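L-threonine 3-dehydrogenase (PDB 7OL1) probably catalyses the NAD-dependent oxidation of L-threonine at its 3-hydroxyl group. Local coordinates at residues A[33-46]-A[236-248]. Residues are numbered along the deposited sequence; the frame is centred on the assembly and turned at random.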
loop_
_atom_site.group_PDB
_atom_site.type_symbol
_atom_site.label_atom_id
_atom_site.label_comp_id
_atom_site.label_asym_id
_atom_site.label_seq_id
_atom_site.Cartn_x
_atom_site.Cartn_y
_atom_site.Cartn_z
ATOM N N GLN A 33 -3.317 23.235 -4.953
ATOM C CA GLN A 33 -2.315 23.929 -5.812
ATOM C C GLN A 33 -2.564 23.604 -7.293
ATOM O O GLN A 33 -2.609 24.560 -8.115
ATOM C CB GLN A 33 -0.904 23.528 -5.383
ATOM C CG GLN A 33 0.200 24.346 -6.047
ATOM C CD GLN A 33 1.537 23.645 -6.129
ATOM O OE1 GLN A 33 2.523 24.233 -6.563
ATOM N NE2 GLN A 33 1.594 22.386 -5.718
ATOM N N ILE A 34 -2.704 22.317 -7.604
ATOM C CA ILE A 34 -2.933 21.757 -8.967
ATOM C C ILE A 34 -4.355 22.104 -9.429
ATOM O O ILE A 34 -4.508 22.624 -10.559
ATOM C CB ILE A 34 -2.737 20.224 -8.963
ATOM C CG1 ILE A 34 -1.405 19.804 -8.325
ATOM C CG2 ILE A 34 -2.979 19.623 -10.349
ATOM C CD1 ILE A 34 -1.099 18.318 -8.418
ATOM N N GLY A 35 -5.378 21.767 -8.638
ATOM C CA GLY A 35 -6.776 22.101 -8.991
ATOM C C GLY A 35 -6.973 23.584 -9.339
ATOM O O GLY A 35 -7.615 23.897 -10.382
ATOM N N SER A 36 -6.459 24.499 -8.511
ATOM C CA SER A 36 -6.587 25.957 -8.756
ATOM C C SER A 36 -6.314 26.242 -10.234
ATOM O O SER A 36 -7.143 26.924 -10.863
ATOM C CB SER A 36 -5.702 26.750 -7.869
ATOM O OG SER A 36 -6.196 26.691 -6.547
ATOM N N GLU A 37 -5.234 25.694 -10.789
ATOM C CA GLU A 37 -4.793 26.067 -12.157
ATOM C C GLU A 37 -5.369 25.090 -13.180
ATOM O O GLU A 37 -5.554 25.522 -14.344
ATOM C CB GLU A 37 -3.271 26.148 -12.226
ATOM C CG GLU A 37 -2.669 26.788 -10.991
ATOM C CD GLU A 37 -1.273 27.311 -11.230
ATOM O OE1 GLU A 37 -0.999 27.689 -12.415
ATOM O OE2 GLU A 37 -0.481 27.341 -10.231
ATOM N N LEU A 38 -5.635 23.843 -12.788
ATOM C CA LEU A 38 -6.182 22.833 -13.737
ATOM C C LEU A 38 -7.611 23.229 -14.152
ATOM O O LEU A 38 -7.896 23.158 -15.377
ATOM C CB LEU A 38 -6.156 21.419 -13.136
ATOM C CG LEU A 38 -6.653 20.339 -14.098
ATOM C CD1 LEU A 38 -5.640 20.112 -15.214
ATOM C CD2 LEU A 38 -6.973 19.031 -13.383
ATOM N N THR A 39 -8.481 23.628 -13.205
ATOM C CA THR A 39 -9.938 23.801 -13.482
ATOM C C THR A 39 -10.069 24.934 -14.511
ATOM O O THR A 39 -10.823 24.760 -15.512
ATOM C CB THR A 39 -10.799 23.977 -12.218
ATOM O OG1 THR A 39 -10.941 25.354 -11.886
ATOM C CG2 THR A 39 -10.274 23.258 -10.995
ATOM N N ILE A 40 -9.286 26.003 -14.342
ATOM C CA ILE A 40 -9.200 27.120 -15.324
ATOM C C ILE A 40 -8.765 26.607 -16.697
ATOM O O ILE A 40 -9.389 26.984 -17.695
ATOM C CB ILE A 40 -8.220 28.168 -14.823
ATOM C CG1 ILE A 40 -8.787 28.938 -13.631
ATOM C CG2 ILE A 40 -7.831 29.065 -15.978
ATOM C CD1 ILE A 40 -7.705 29.582 -12.778
ATOM N N LYS A 41 -7.705 25.805 -16.759
ATOM C CA LYS A 41 -7.181 25.293 -18.049
ATOM C C LYS A 41 -8.284 24.485 -18.757
ATOM O O LYS A 41 -8.560 24.742 -19.957
ATOM C CB LYS A 41 -5.896 24.490 -17.827
ATOM C CG LYS A 41 -5.439 23.736 -19.067
ATOM C CD LYS A 41 -4.140 22.974 -18.942
ATOM C CE LYS A 41 -4.030 21.922 -20.028
ATOM N NZ LYS A 41 -3.426 22.445 -21.274
ATOM N N LEU A 42 -8.899 23.539 -18.050
ATOM C CA LEU A 42 -9.856 22.579 -18.667
ATOM C C LEU A 42 -11.152 23.311 -19.049
ATOM O O LEU A 42 -11.778 22.907 -20.063
ATOM C CB LEU A 42 -10.112 21.434 -17.685
ATOM C CG LEU A 42 -8.880 20.623 -17.287
ATOM C CD1 LEU A 42 -9.241 19.573 -16.251
ATOM C CD2 LEU A 42 -8.263 19.958 -18.500
ATOM N N ARG A 43 -11.531 24.343 -18.282
ATOM C CA ARG A 43 -12.664 25.259 -18.602
ATOM C C ARG A 43 -12.436 25.883 -19.978
ATOM O O ARG A 43 -13.326 25.724 -20.836
ATOM C CB ARG A 43 -12.812 26.364 -17.551
ATOM C CG ARG A 43 -13.683 25.955 -16.372
ATOM C CD ARG A 43 -13.646 26.863 -15.149
ATOM N NE ARG A 43 -14.654 26.349 -14.228
ATOM C CZ ARG A 43 -14.904 26.812 -13.008
ATOM N NH1 ARG A 43 -14.218 27.826 -12.512
ATOM N NH2 ARG A 43 -15.853 26.239 -12.285
ATOM N N ASN A 44 -11.269 26.520 -20.172
ATOM C CA ASN A 44 -10.853 27.171 -21.446
ATOM C C ASN A 44 -10.890 26.160 -22.589
ATOM O O ASN A 44 -11.312 26.554 -23.681
ATOM C CB ASN A 44 -9.457 27.779 -21.383
ATOM C CG ASN A 44 -9.377 28.967 -20.446
ATOM O OD1 ASN A 44 -10.391 29.528 -20.028
ATOM N ND2 ASN A 44 -8.166 29.366 -20.098
ATOM N N GLU A 45 -10.499 24.907 -22.337
ATOM C CA GLU A 45 -10.219 23.895 -23.391
ATOM C C GLU A 45 -11.422 22.993 -23.658
ATOM O O GLU A 45 -11.428 22.330 -24.719
ATOM C CB GLU A 45 -9.023 23.031 -22.984
ATOM C CG GLU A 45 -7.712 23.788 -23.022
ATOM C CD GLU A 45 -6.444 22.977 -22.820
ATOM O OE1 GLU A 45 -6.407 21.741 -23.134
ATOM O OE2 GLU A 45 -5.492 23.603 -22.361
ATOM N N TYR A 46 -12.353 22.871 -22.714
ATOM C CA TYR A 46 -13.436 21.852 -22.786
ATOM C C TYR A 46 -14.812 22.478 -22.509
ATOM O O TYR A 46 -15.809 21.748 -22.692
ATOM C CB TYR A 46 -13.148 20.712 -21.806
ATOM C CG TYR A 46 -12.025 19.784 -22.187
ATOM C CD1 TYR A 46 -10.702 20.126 -21.960
ATOM C CD2 TYR A 46 -12.286 18.537 -22.736
ATOM C CE1 TYR A 46 -9.663 19.281 -22.322
ATOM C CE2 TYR A 46 -11.260 17.672 -23.084
ATOM C CZ TYR A 46 -9.945 18.045 -22.875
ATOM O OH TYR A 46 -8.948 17.183 -23.209
ATOM N N MET A 236 4.365 24.348 -13.374
ATOM C CA MET A 236 2.943 23.938 -13.315
ATOM C C MET A 236 2.381 23.665 -14.715
ATOM O O MET A 236 1.730 22.639 -14.903
ATOM C CB MET A 236 2.091 24.959 -12.573
ATOM C CG MET A 236 0.658 24.502 -12.453
ATOM S SD MET A 236 0.460 22.900 -11.617
ATOM C CE MET A 236 0.910 23.356 -9.945
ATOM N N PRO A 237 2.608 24.513 -15.748
ATOM C CA PRO A 237 2.033 24.265 -17.070
ATOM C C PRO A 237 2.424 22.902 -17.645
ATOM O O PRO A 237 1.540 22.276 -18.228
ATOM C CB PRO A 237 2.531 25.388 -17.993
ATOM C CG PRO A 237 3.522 26.176 -17.150
ATOM C CD PRO A 237 3.308 25.802 -15.695
ATOM N N ASP A 238 3.687 22.476 -17.466
ATOM C CA ASP A 238 4.170 21.123 -17.878
ATOM C C ASP A 238 3.294 20.034 -17.212
ATOM O O ASP A 238 2.734 19.163 -17.945
ATOM C CB ASP A 238 5.648 20.934 -17.521
ATOM C CG ASP A 238 6.640 21.696 -18.392
ATOM O OD1 ASP A 238 6.305 21.841 -19.612
ATOM O OD2 ASP A 238 7.758 22.122 -17.835
ATOM N N ALA A 239 3.149 20.102 -15.878
ATOM C CA ALA A 239 2.391 19.141 -15.044
ATOM C C ALA A 239 0.927 19.088 -15.502
ATOM O O ALA A 239 0.368 17.940 -15.673
ATOM C CB ALA A 239 2.507 19.518 -13.589
ATOM N N LEU A 240 0.309 20.256 -15.697
ATOM C CA LEU A 240 -1.122 20.293 -16.073
ATOM C C LEU A 240 -1.248 19.563 -17.411
ATOM O O LEU A 240 -2.120 18.667 -17.500
ATOM C CB LEU A 240 -1.656 21.727 -16.109
ATOM C CG LEU A 240 -1.600 22.493 -14.781
ATOM C CD1 LEU A 240 -2.166 23.898 -14.930
ATOM C CD2 LEU A 240 -2.345 21.766 -13.687
ATOM N N GLN A 241 -0.333 19.798 -18.359
ATOM C CA GLN A 241 -0.412 19.095 -19.675
ATOM C C GLN A 241 -0.254 17.572 -19.526
ATOM O O GLN A 241 -1.047 16.866 -20.220
ATOM C CB GLN A 241 0.588 19.585 -20.713
ATOM C CG GLN A 241 0.102 19.261 -22.120
ATOM C CD GLN A 241 -0.991 20.215 -22.531
ATOM O OE1 GLN A 241 -0.813 21.428 -22.452
ATOM N NE2 GLN A 241 -2.119 19.682 -22.979
ATOM N N SER A 242 0.686 17.091 -18.685
ATOM C CA SER A 242 0.859 15.656 -18.282
ATOM C C SER A 242 -0.496 14.975 -18.081
ATOM O O SER A 242 -0.736 13.918 -18.742
ATOM C CB SER A 242 1.638 15.510 -17.005
ATOM O OG SER A 242 2.644 16.502 -16.932
ATOM N N ILE A 243 -1.310 15.582 -17.200
ATOM C CA ILE A 243 -2.660 15.117 -16.770
ATOM C C ILE A 243 -3.526 14.913 -18.006
ATOM O O ILE A 243 -4.136 13.827 -18.146
ATOM C CB ILE A 243 -3.329 16.101 -15.797
ATOM C CG1 ILE A 243 -2.555 16.229 -14.480
ATOM C CG2 ILE A 243 -4.758 15.666 -15.560
ATOM C CD1 ILE A 243 -3.023 17.323 -13.562
ATOM N N VAL A 244 -3.563 15.895 -18.896
ATOM C CA VAL A 244 -4.420 15.793 -20.114
ATOM C C VAL A 244 -3.835 14.756 -21.080
ATOM O O VAL A 244 -4.600 13.820 -21.510
ATOM C CB VAL A 244 -4.580 17.166 -20.783
ATOM C CG1 VAL A 244 -5.570 17.094 -21.933
ATOM C CG2 VAL A 244 -5.003 18.215 -19.768
ATOM N N ASP A 245 -2.547 14.912 -21.431
ATOM C CA ASP A 245 -1.851 14.008 -22.394
ATOM C C ASP A 245 -2.129 12.567 -21.948
ATOM O O ASP A 245 -2.662 11.792 -22.787
ATOM C CB ASP A 245 -0.362 14.348 -22.559
ATOM C CG ASP A 245 -0.067 15.707 -23.208
ATOM O OD1 ASP A 245 -0.934 16.226 -23.965
ATOM O OD2 ASP A 245 1.031 16.258 -22.940
ATOM N N LEU A 246 -1.934 12.272 -20.652
ATOM C CA LEU A 246 -2.114 10.894 -20.106
ATOM C C LEU A 246 -3.598 10.514 -20.058
ATOM O O LEU A 246 -3.902 9.355 -20.450
ATOM C CB LEU A 246 -1.441 10.705 -18.739
ATOM C CG LEU A 246 -1.759 9.360 -18.066
ATOM C CD1 LEU A 246 -1.455 8.190 -18.984
ATOM C CD2 LEU A 246 -1.047 9.189 -16.729
ATOM N N ILE A 247 -4.506 11.385 -19.599
ATOM C CA ILE A 247 -5.946 10.968 -19.479
ATOM C C ILE A 247 -6.441 10.448 -20.843
ATOM O O ILE A 247 -7.171 9.394 -20.861
ATOM C CB ILE A 247 -6.861 12.068 -18.888
ATOM C CG1 ILE A 247 -6.798 12.081 -17.356
ATOM C CG2 ILE A 247 -8.294 11.856 -19.348
ATOM C CD1 ILE A 247 -7.121 13.403 -16.699
ATOM N N GLU A 248 -6.012 11.139 -21.914
ATOM C CA GLU A 248 -6.532 11.023 -23.305
ATOM C C GLU A 248 -5.656 10.109 -24.166
ATOM O O GLU A 248 -6.068 9.821 -25.295
ATOM C CB GLU A 248 -6.620 12.411 -23.942
ATOM C CG GLU A 248 -7.545 13.329 -23.168
ATOM C CD GLU A 248 -8.197 14.433 -23.973
ATOM O OE1 GLU A 248 -7.449 15.269 -24.534
ATOM O OE2 GLU A 248 -9.449 14.467 -24.015
#
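Leu38 and Leu240 bring helices 33-46 and 236-248 nearest to each other, their CA atoms 6.1 Å apart; the axes cross at -63° and approach to 10.3 Å. Leu240 is a knob in a hole formed by Ile34, Glu37, Leu38 and Lys41. With CG anti to its carbonyl carbon (chi1 -61°), its forked end enters the hole, CD1 meeting Glu37 CB at 3.7 Å while CD2 lies against Leu38 CB. Branched leucine suits this place because each methyl fills a different side of the hole. Next to it, toward the sheet, Ile243 CD1 packs 4.0 Å from Ile34 CG2 and reaches tip to tip toward Leu38 CD1. Both helices lie on the same face of the Rossmann-type sheet of this extended short-chain dehydrogenase family: Leu38 and Leu42 also touch strand 92-95, and Ile243 touches strand 184-194. Helix 33-46 follows the first strand, 25-28, the place of the helix after the glycine-rich dinucleotide-binding turn. Met236, bent at chi2 and chi3, turns its flexible thioether so that CE comes 3.8 Å from Gln33 OE1, while CG lies beside the Glu37 carboxylate. Farther along, the long Lys41 lays its aliphatic part over Leu240 and Val244, bringing NZ to Gln241 OE1 in a 3.0 Å hydrogen bond from above the carbonyl plane. The same ammonium forms a 2.6 Å salt bridge with Glu45 OE2, which it meets on the syn side of the carboxylate. Tyr46 OH touches Val244 CG1 and lies 2.8 Å from Glu248 OE1; Glu248 OE2 accepts a hydrogen bond from Met22 N.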